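Local structure of Non-atp dependent l-selective hydantoinase (Arthrobacter aurescens, 1GKR) at residues I22-G27 with S385-L390. The protein catalyses the zinc-dependent ring-opening hydrolysis of hydantoin derivatives, aryl ones in preference to alkyl, with a stereoselectivity that depends on the substrate. Sequence-based numbering, arbitrary orientation.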
# COMPACT_ATOMS: atom_id res chain seq x y z
N ILE A 22 35.76 -25.15 -19.95
CA ILE A 22 35.74 -23.90 -20.70
C ILE A 22 36.94 -23.82 -21.63
O ILE A 22 38.08 -24.00 -21.22
CB ILE A 22 35.75 -22.69 -19.76
CG1 ILE A 22 34.55 -22.79 -18.82
CG2 ILE A 22 35.67 -21.40 -20.55
CD1 ILE A 22 34.58 -21.81 -17.70
N LEU A 23 36.64 -23.57 -22.90
CA LEU A 23 37.64 -23.45 -23.95
C LEU A 23 37.71 -21.98 -24.29
O LEU A 23 36.70 -21.39 -24.70
CB LEU A 23 37.22 -24.20 -25.22
CG LEU A 23 36.83 -25.68 -25.24
CD1 LEU A 23 38.06 -26.54 -25.31
CD2 LEU A 23 35.97 -26.00 -24.03
N VAL A 24 38.89 -21.39 -24.13
CA VAL A 24 39.05 -19.99 -24.45
C VAL A 24 40.04 -19.75 -25.58
O VAL A 24 41.08 -20.41 -25.68
CB VAL A 24 39.43 -19.17 -23.17
CG1 VAL A 24 39.78 -20.10 -22.06
CG2 VAL A 24 40.56 -18.20 -23.46
N LYS A 25 39.66 -18.82 -26.45
CA LYS A 25 40.50 -18.44 -27.57
C LYS A 25 40.36 -16.95 -27.84
O LYS A 25 39.26 -16.39 -27.84
CB LYS A 25 40.12 -19.24 -28.82
CG LYS A 25 40.97 -18.88 -30.01
CD LYS A 25 40.87 -19.92 -31.10
CE LYS A 25 41.90 -19.64 -32.20
NZ LYS A 25 41.91 -20.71 -33.25
N ASP A 26 41.50 -16.30 -28.07
CA ASP A 26 41.56 -14.87 -28.33
C ASP A 26 40.90 -14.07 -27.23
O ASP A 26 40.19 -13.10 -27.50
CB ASP A 26 40.93 -14.53 -29.68
CG ASP A 26 41.69 -15.14 -30.85
OD1 ASP A 26 42.94 -15.04 -30.88
OD2 ASP A 26 41.03 -15.72 -31.76
N GLY A 27 41.14 -14.49 -25.98
CA GLY A 27 40.62 -13.80 -24.82
C GLY A 27 39.16 -13.96 -24.48
O GLY A 27 38.68 -13.38 -23.51
N SER A 385 31.80 -14.12 -24.47
CA SER A 385 32.20 -13.26 -23.35
C SER A 385 33.71 -13.27 -23.15
O SER A 385 34.40 -14.19 -23.59
CB SER A 385 31.58 -13.74 -22.04
OG SER A 385 30.22 -14.05 -22.18
N ASP A 386 34.23 -12.25 -22.46
CA ASP A 386 35.66 -12.24 -22.16
C ASP A 386 35.85 -13.38 -21.16
O ASP A 386 35.02 -13.60 -20.28
CB ASP A 386 36.08 -10.94 -21.48
CG ASP A 386 36.08 -9.75 -22.42
OD1 ASP A 386 35.94 -9.95 -23.64
OD2 ASP A 386 36.24 -8.60 -21.93
N ALA A 387 36.93 -14.13 -21.30
CA ALA A 387 37.18 -15.23 -20.39
C ALA A 387 37.66 -14.68 -19.04
O ALA A 387 38.86 -14.65 -18.77
CB ALA A 387 38.24 -16.18 -20.98
N ASP A 388 36.73 -14.23 -18.21
CA ASP A 388 37.09 -13.72 -16.89
C ASP A 388 36.56 -14.68 -15.82
O ASP A 388 35.38 -14.66 -15.51
CB ASP A 388 36.50 -12.32 -16.68
CG ASP A 388 37.11 -11.26 -17.61
OD1 ASP A 388 37.98 -11.62 -18.43
OD2 ASP A 388 36.71 -10.08 -17.54
N LEU A 389 37.43 -15.52 -15.26
CA LEU A 389 36.98 -16.46 -14.25
C LEU A 389 37.76 -16.36 -12.97
O LEU A 389 38.81 -15.73 -12.89
CB LEU A 389 37.12 -17.93 -14.64
CG LEU A 389 37.37 -18.63 -15.97
CD1 LEU A 389 37.27 -17.69 -17.13
CD2 LEU A 389 38.71 -19.26 -15.89
N LEU A 390 37.23 -17.09 -12.00
CA LEU A 390 37.82 -17.21 -10.69
C LEU A 390 37.64 -18.69 -10.34
O LEU A 390 36.56 -19.25 -10.52
CB LEU A 390 37.07 -16.37 -9.66
CG LEU A 390 36.85 -14.86 -9.86
CD1 LEU A 390 36.27 -14.25 -8.58
CD2 LEU A 390 38.16 -14.20 -10.19
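Gly27 and Ala387 carry the polar half of this contact: Ala387 N donates to Gly27 O over 2.9 Å, and the N-H...O angle of 173° makes the bond almost straight. The donor is tilted 31° from the carbonyl plane of Gly27. The same oxygen lies 3.5 Å from Asp386 CA, a CA-H...O contact that is clearly more bent than the hydrogen bond. A single backbone carbonyl thus takes up two consecutive residues of 385-390.

The apolar half stands beside it. Ala387 CB points at 22-27, meeting Val24 CB at 3.9 Å and Val24 CG2 at 4.0 Å, so the methyl abuts the branch point of the valine, next to the carbonyl that binds its own backbone N. Beyond this patch the interface thins: the CB atoms of Ile22 and Leu389 each point toward the other segment, but the nearest approach of the two side chains is Ile22 CD1 to Leu389 CG at 4.6 Å, and Leu389 also packs on Val6, Leu381 and Met427. At the strand end and turn, Lys25 and Asp26 are solvent-exposed, and the CB of Lys25 points away from 385-390. The buried carboxylate of Asp386 is satisfied outside the two segments, by a salt bridge with Lys378, which also bridges Asp388.

Gly27, at phi 76°, follows Asp26, also at positive phi, in the tight connection between strands 16-25 and 28-33. On the other side, Ala387 is the centre of an inverse gamma turn, consistent with the weak 2.8 Å bond from Asp388 N to Asp386 O. Away from the two zinc ions, the arrangement therefore joins a beta-hairpin turn to the loop leading into strand 389-393, within the beta-rich domain that N- and C-terminal segments build beside the TIM barrel in the hydantoinase/dihydropyrimidinase family.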